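Local coordinates for tube-forming protein in Mycobacterial Envelpe, TiME (Mycolicibacterium smegmatis, PDB 7CU9), which probably forms part of a tube-like channel across the mycobacterial outer envelope and may serve in protein secretion, at residues 83-89 against 160-166; 7-13 against 183-188. The contacts are given in a common frame with arbitrary orientation. Numbering follows the deposited sequence.

Contact 1. Residues 83-89 against 160-166; sequences KQAVGVF and NVLLQAK
Two neighbouring antiparallel strands pair in the buried middle of the large antiparallel sheet: residues 83-89 end strand 77-89, and 160-166 lead into and begin strand 161-169. The axes run 4.7 Å apart at 177°, in register Lys83-Lys166, Ala85-Gln164, Gly87-Leu162 (hydrogen-bonded pairs) and Gln84-Ala165, Val86-Leu163, Val88-Val161 (non-hydrogen-bonded), with CA-CA separations alternating near 5.2 and 4.5 Å. Each hydrogen-bonded pair closes a two-bond ring, for example Ala85 N to Gln164 O 2.9 Å and Gln164 N to Ala85 O 2.8 Å. Non-hydrogen-bonded pairs add CA-H...O contacts, such as Leu163 CA to Ala85 O 3.3 Å. Where strand 77-89 ends, Phe89 N donates to Asn160 O (2.8 Å), and Asn160, chi1 p, returns a side-chain bond from ND2 to Phe89 O (2.9 Å), continuing the pairing just before strand 161-169 begins, while its OD1 accepts from Ser3 N. Val86, Val88 and Val161, all t, share one face with Leu163 (Val86 CG1 to Val161 CG1 3.9 Å, Val88 CG2 to Val161 CG2 4.1 Å); helix 174-185 covers part of it through Met184 and Val177. On the face of Ala85 and Leu162, the Phe89 ring (chi1 m) swings back over Gly87, where a CB would be crowded by CE1, and CE1 reaches Leu162 CB at 4.0 Å. Lys83 and Lys166 stand side by side on this face, their charges both paired with Asp51. This is regular antiparallel pairing of sequence-distant strands inside the large sheet of a PknH-like extracellular domain, with helix 174-185 on one face and helix 55-58 on the other.

Contact 2. Residues 7-13 against 183-188; sequences VVSYAVM and AMQNTL
Weak helix 8-11, near the N-terminus, packs beside the C-terminal end of helix 174-185, both lying on the sheet, where Val7 touches Val88 and Met184 touches Val86. CA atoms come nearest at Ala11-Met184 (5.0 Å) and Val7-Leu188 (5.7 Å). Beyond Gln185 the chain keeps helical angles through a type I turn (Gln185 to Leu188) that presents Thr187 as the main bump. Its side chain (chi1 p) pushes against Ala11, OG1 lying 3.1 Å from Ala11 CA and 3.2 Å from Ala11 CB, while Tyr10 and Met13 border the hollow: Tyr10 CD2 to Thr187 CB is 3.9 Å, and Met13 CE to Thr187 CG2 3.8 Å. Met13 (m, m) also lays SD 4.1 Å from Ala183 CB. Deeper, Leu188 (m, t) brings CD2 against both Val7 CG2 (3.8 Å) and Ala11 CB (4.0 Å), and Met184 CG fits against Ala11 O at 3.4 Å. Thr187 OG1 donates within its own segment to Met184 O (2.7 Å). At the exposed margin one water spans Tyr10 OH (2.7 Å) and Thr187 O (2.8 Å), donating to the latter. No direct hydrogen bond crosses, and buried Ala11 O lacks a partner, a polar cost; cohesion rests on close packing, with one water bridging.

How the contacts relate
Contact 1 is core and contact 2 lies further out, partly buried; their centres are about 9 Å apart, and contact 1 is nested inside the chain loop that contact 2 closes. Strand 161-169 and helix 174-185 are consecutive: 160-166 belongs to a strand of the sheet and 183-188 to the end of the next helix, which packs on that sheet. The two contacts touch directly: Gln84 OE1 lies 2.8 Å from Met13 N, a probable hydrogen bond, and Val86 CG2 packs 3.5 Å from Met184 CE. Backbone hydrogen bonding dominates between the strands, whereas segments 7-13 and 183-188, laid over the face bearing Val86 and Val88, rely on side-chain packing and a water.

Contact 1. Residues 83-89 against 160-166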
loop_
_atom_site.group_PDB
_atom_site.type_symbol
_atom_site.label_atom_id
_atom_site.label_comp_id
_atom_site.label_asym_id
_atom_site.label_seq_id
_atom_site.Cartn_x
_atom_site.Cartn_y
_atom_site.Cartn_z
ATOM N N LYS B 83 -10.776 7.502 4.097
ATOM C CA LYS B 83 -11.798 8.481 4.517
ATOM C C LYS B 83 -11.096 9.794 4.862
ATOM O O LYS B 83 -9.961 9.776 5.366
ATOM C CB LYS B 83 -12.629 7.919 5.671
ATOM C CG LYS B 83 -13.900 8.690 5.990
ATOM C CD LYS B 83 -14.762 7.939 6.959
ATOM C CE LYS B 83 -16.033 8.660 7.330
ATOM N NZ LYS B 83 -16.931 7.782 8.115
ATOM N N GLN B 84 -11.775 10.894 4.572
ATOM C CA GLN B 84 -11.301 12.267 4.851
ATOM C C GLN B 84 -12.444 13.068 5.467
ATOM O O GLN B 84 -13.600 12.873 5.051
ATOM C CB GLN B 84 -10.881 12.947 3.557
ATOM C CG GLN B 84 -9.710 12.284 2.866
ATOM C CD GLN B 84 -9.550 12.879 1.493
ATOM O OE1 GLN B 84 -9.089 14.007 1.333
ATOM N NE2 GLN B 84 -9.986 12.138 0.488
ATOM N N ALA B 85 -12.125 13.954 6.405
ATOM C CA ALA B 85 -13.089 14.918 6.973
ATOM C C ALA B 85 -12.354 16.229 7.216
ATOM O O ALA B 85 -11.247 16.194 7.768
ATOM C CB ALA B 85 -13.704 14.382 8.241
ATOM N N VAL B 86 -12.943 17.337 6.787
ATOM C CA VAL B 86 -12.346 18.687 6.963
ATOM C C VAL B 86 -13.428 19.596 7.528
ATOM O O VAL B 86 -14.490 19.725 6.899
ATOM C CB VAL B 86 -11.771 19.249 5.653
ATOM C CG1 VAL B 86 -11.152 20.619 5.869
ATOM C CG2 VAL B 86 -10.763 18.297 5.030
ATOM N N GLY B 87 -13.143 20.208 8.670
ATOM C CA GLY B 87 -14.016 21.208 9.302
ATOM C C GLY B 87 -13.309 22.538 9.406
ATOM O O GLY B 87 -12.185 22.582 9.937
ATOM N N VAL B 88 -13.943 23.604 8.924
ATOM C CA VAL B 88 -13.437 24.991 9.101
ATOM C C VAL B 88 -14.291 25.648 10.177
ATOM O O VAL B 88 -15.530 25.650 10.036
ATOM C CB VAL B 88 -13.465 25.799 7.795
ATOM C CG1 VAL B 88 -12.972 27.222 8.017
ATOM C CG2 VAL B 88 -12.675 25.111 6.697
ATOM N N PHE B 89 -13.647 26.171 11.210
ATOM C CA PHE B 89 -14.318 26.842 12.344
ATOM C C PHE B 89 -14.136 28.354 12.227
ATOM O O PHE B 89 -13.189 28.815 11.589
ATOM C CB PHE B 89 -13.774 26.293 13.659
ATOM C CG PHE B 89 -14.105 24.836 13.855
ATOM C CD1 PHE B 89 -13.325 23.851 13.270
ATOM C CD2 PHE B 89 -15.220 24.452 14.587
ATOM C CE1 PHE B 89 -13.637 22.512 13.438
ATOM C CE2 PHE B 89 -15.533 23.111 14.752
ATOM C CZ PHE B 89 -14.739 22.144 14.180
ATOM N N ASN B 160 -7.666 27.427 12.158
ATOM C CA ASN B 160 -9.108 27.259 12.455
ATOM C C ASN B 160 -9.670 26.007 11.775
ATOM O O ASN B 160 -10.899 25.901 11.663
ATOM C CB ASN B 160 -9.889 28.493 12.010
ATOM C CG ASN B 160 -9.801 28.725 10.517
ATOM O OD1 ASN B 160 -8.784 28.416 9.887
ATOM N ND2 ASN B 160 -10.846 29.290 9.942
ATOM N N VAL B 161 -8.813 25.076 11.360
ATOM C CA VAL B 161 -9.255 23.853 10.640
ATOM C C VAL B 161 -8.936 22.626 11.493
ATOM O O VAL B 161 -7.823 22.540 12.037
ATOM C CB VAL B 161 -8.603 23.766 9.251
ATOM C CG1 VAL B 161 -8.939 22.451 8.559
ATOM C CG2 VAL B 161 -8.993 24.955 8.382
ATOM N N LEU B 162 -9.889 21.707 11.586
ATOM C CA LEU B 162 -9.620 20.330 12.053
ATOM C C LEU B 162 -9.764 19.410 10.848
ATOM O O LEU B 162 -10.843 19.398 10.208
ATOM C CB LEU B 162 -10.579 19.931 13.176
ATOM C CG LEU B 162 -10.274 18.577 13.819
ATOM C CD1 LEU B 162 -8.945 18.612 14.556
ATOM C CD2 LEU B 162 -11.388 18.137 14.748
ATOM N N LEU B 163 -8.705 18.677 10.522
ATOM C CA LEU B 163 -8.798 17.671 9.442
ATOM C C LEU B 163 -8.489 16.290 10.010
ATOM O O LEU B 163 -7.727 16.159 10.992
ATOM C CB LEU B 163 -7.909 18.071 8.265
ATOM C CG LEU B 163 -6.404 17.993 8.481
ATOM C CD1 LEU B 163 -5.879 16.602 8.165
ATOM C CD2 LEU B 163 -5.673 19.023 7.627
ATOM N N GLN B 164 -9.119 15.289 9.418
ATOM C CA GLN B 164 -8.903 13.879 9.790
ATOM C C GLN B 164 -8.764 13.084 8.502
ATOM O O GLN B 164 -9.451 13.396 7.517
ATOM C CB GLN B 164 -10.053 13.360 10.647
ATOM C CG GLN B 164 -10.185 14.068 11.985
ATOM C CD GLN B 164 -11.226 13.373 12.824
ATOM O OE1 GLN B 164 -12.404 13.358 12.478
ATOM N NE2 GLN B 164 -10.792 12.754 13.912
ATOM N N ALA B 165 -7.893 12.087 8.524
ATOM C CA ALA B 165 -7.758 11.124 7.418
ATOM C C ALA B 165 -7.540 9.739 8.006
ATOM O O ALA B 165 -6.969 9.619 9.101
ATOM C CB ALA B 165 -6.642 11.531 6.499
ATOM N N LYS B 166 -8.018 8.736 7.281
ATOM C CA LYS B 166 -7.972 7.319 7.687
ATOM C C LYS B 166 -7.649 6.507 6.436
ATOM O O LYS B 166 -8.334 6.701 5.421
ATOM C CB LYS B 166 -9.315 6.931 8.307
ATOM C CG LYS B 166 -9.489 5.464 8.663
ATOM C CD LYS B 166 -10.883 5.152 9.150
ATOM C CE LYS B 166 -11.879 5.001 8.019
ATOM N NZ LYS B 166 -13.232 4.658 8.512
#

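Contact 2. Residues 7-13 against 183-188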
loop_
_atom_site.group_PDB
_atom_site.type_symbol
_atom_site.label_atom_id
_atom_site.label_comp_id
_atom_site.label_asym_id
_atom_site.label_seq_id
_atom_site.Cartn_x
_atom_site.Cartn_y
_atom_site.Cartn_z
ATOM N N VAL B 7 -12.574 26.601 1.652
ATOM C CA VAL B 7 -11.466 25.638 1.368
ATOM C C VAL B 7 -12.000 24.200 1.395
ATOM O O VAL B 7 -11.353 23.333 0.789
ATOM C CB VAL B 7 -10.258 25.797 2.311
ATOM C CG1 VAL B 7 -9.666 27.194 2.222
ATOM C CG2 VAL B 7 -10.580 25.417 3.746
ATOM N N VAL B 8 -13.112 23.924 2.083
ATOM C CA VAL B 8 -13.621 22.523 2.190
ATOM C C VAL B 8 -14.034 22.038 0.794
ATOM O O VAL B 8 -14.022 20.817 0.579
ATOM C CB VAL B 8 -14.769 22.368 3.206
ATOM C CG1 VAL B 8 -14.320 22.667 4.622
ATOM C CG2 VAL B 8 -15.975 23.194 2.845
ATOM N N SER B 9 -14.359 22.955 -0.124
ATOM C CA SER B 9 -14.757 22.639 -1.524
ATOM C C SER B 9 -13.600 22.014 -2.318
ATOM O O SER B 9 -13.879 21.446 -3.393
ATOM C CB SER B 9 -15.294 23.856 -2.239
ATOM O OG SER B 9 -16.563 24.240 -1.720
ATOM N N TYR B 10 -12.347 22.131 -1.862
ATOM C CA TYR B 10 -11.184 21.543 -2.582
ATOM C C TYR B 10 -10.120 20.976 -1.631
ATOM O O TYR B 10 -9.039 20.628 -2.139
ATOM C CB TYR B 10 -10.602 22.559 -3.569
ATOM C CG TYR B 10 -10.253 23.910 -2.999
ATOM C CD1 TYR B 10 -11.183 24.934 -2.951
ATOM C CD2 TYR B 10 -8.976 24.178 -2.534
ATOM C CE1 TYR B 10 -10.862 26.181 -2.441
ATOM C CE2 TYR B 10 -8.637 25.419 -2.021
ATOM C CZ TYR B 10 -9.583 26.427 -1.975
ATOM O OH TYR B 10 -9.255 27.651 -1.469
ATOM N N ALA B 11 -10.409 20.818 -0.333
ATOM C CA ALA B 11 -9.475 20.200 0.639
ATOM C C ALA B 11 -9.646 18.673 0.671
ATOM O O ALA B 11 -8.756 17.989 1.204
ATOM C CB ALA B 11 -9.667 20.801 2.010
ATOM N N VAL B 12 -10.746 18.150 0.135
ATOM C CA VAL B 12 -11.033 16.685 0.124
ATOM C C VAL B 12 -10.512 16.114 -1.194
ATOM O O VAL B 12 -11.024 16.515 -2.256
ATOM C CB VAL B 12 -12.532 16.400 0.324
ATOM C CG1 VAL B 12 -12.831 14.908 0.278
ATOM C CG2 VAL B 12 -13.055 17.013 1.609
ATOM N N MET B 13 -9.516 15.229 -1.126
ATOM C CA MET B 13 -8.867 14.642 -2.325
ATOM C C MET B 13 -9.849 13.686 -2.996
ATOM O O MET B 13 -10.445 12.835 -2.337
ATOM C CB MET B 13 -7.582 13.896 -1.955
ATOM C CG MET B 13 -6.498 14.784 -1.369
ATOM S SD MET B 13 -5.984 16.119 -2.487
ATOM C CE MET B 13 -6.903 17.501 -1.816
ATOM N N ALA B 183 -1.446 16.513 1.703
ATOM C CA ALA B 183 -2.126 16.985 0.476
ATOM C C ALA B 183 -3.346 17.829 0.860
ATOM O O ALA B 183 -3.579 18.875 0.230
ATOM C CB ALA B 183 -2.513 15.813 -0.392
ATOM N N MET B 184 -4.095 17.396 1.872
ATOM C CA MET B 184 -5.292 18.130 2.363
ATOM C C MET B 184 -4.840 19.483 2.921
ATOM O O MET B 184 -5.435 20.516 2.550
ATOM C CB MET B 184 -6.016 17.322 3.442
ATOM C CG MET B 184 -6.575 16.008 2.921
ATOM S SD MET B 184 -6.980 14.851 4.239
ATOM C CE MET B 184 -8.478 15.610 4.860
ATOM N N GLN B 185 -3.801 19.489 3.751
ATOM C CA GLN B 185 -3.314 20.737 4.393
ATOM C C GLN B 185 -2.817 21.708 3.316
ATOM O O GLN B 185 -2.995 22.929 3.489
ATOM C CB GLN B 185 -2.218 20.444 5.414
ATOM C CG GLN B 185 -1.688 21.715 6.059
ATOM C CD GLN B 185 -0.787 21.471 7.242
ATOM O OE1 GLN B 185 -0.784 20.400 7.839
ATOM N NE2 GLN B 185 -0.037 22.498 7.615
ATOM N N ASN B 186 -2.227 21.193 2.233
ATOM C CA ASN B 186 -1.629 22.031 1.156
ATOM C C ASN B 186 -2.701 22.881 0.457
ATOM O O ASN B 186 -2.310 23.852 -0.210
ATOM C CB ASN B 186 -0.844 21.186 0.148
ATOM C CG ASN B 186 0.465 20.665 0.702
ATOM O OD1 ASN B 186 0.972 21.169 1.702
ATOM N ND2 ASN B 186 1.030 19.661 0.050
ATOM N N THR B 187 -3.992 22.561 0.603
ATOM C CA THR B 187 -5.115 23.293 -0.050
ATOM C C THR B 187 -5.696 24.395 0.852
ATOM O O THR B 187 -6.589 25.113 0.375
ATOM C CB THR B 187 -6.266 22.349 -0.416
ATOM O OG1 THR B 187 -6.932 21.979 0.792
ATOM C CG2 THR B 187 -5.813 21.117 -1.170
ATOM N N LEU B 188 -5.264 24.511 2.110
ATOM C CA LEU B 188 -6.018 25.290 3.131
ATOM C C LEU B 188 -5.685 26.786 3.056
ATOM O O LEU B 188 -6.371 27.562 3.744
ATOM C CB LEU B 188 -5.707 24.738 4.523
ATOM C CG LEU B 188 -6.166 23.303 4.782
ATOM C CD1 LEU B 188 -5.822 22.905 6.205
ATOM C CD2 LEU B 188 -7.653 23.124 4.519
HETATM O O HOH W 1 -6.872 27.821 -0.253
#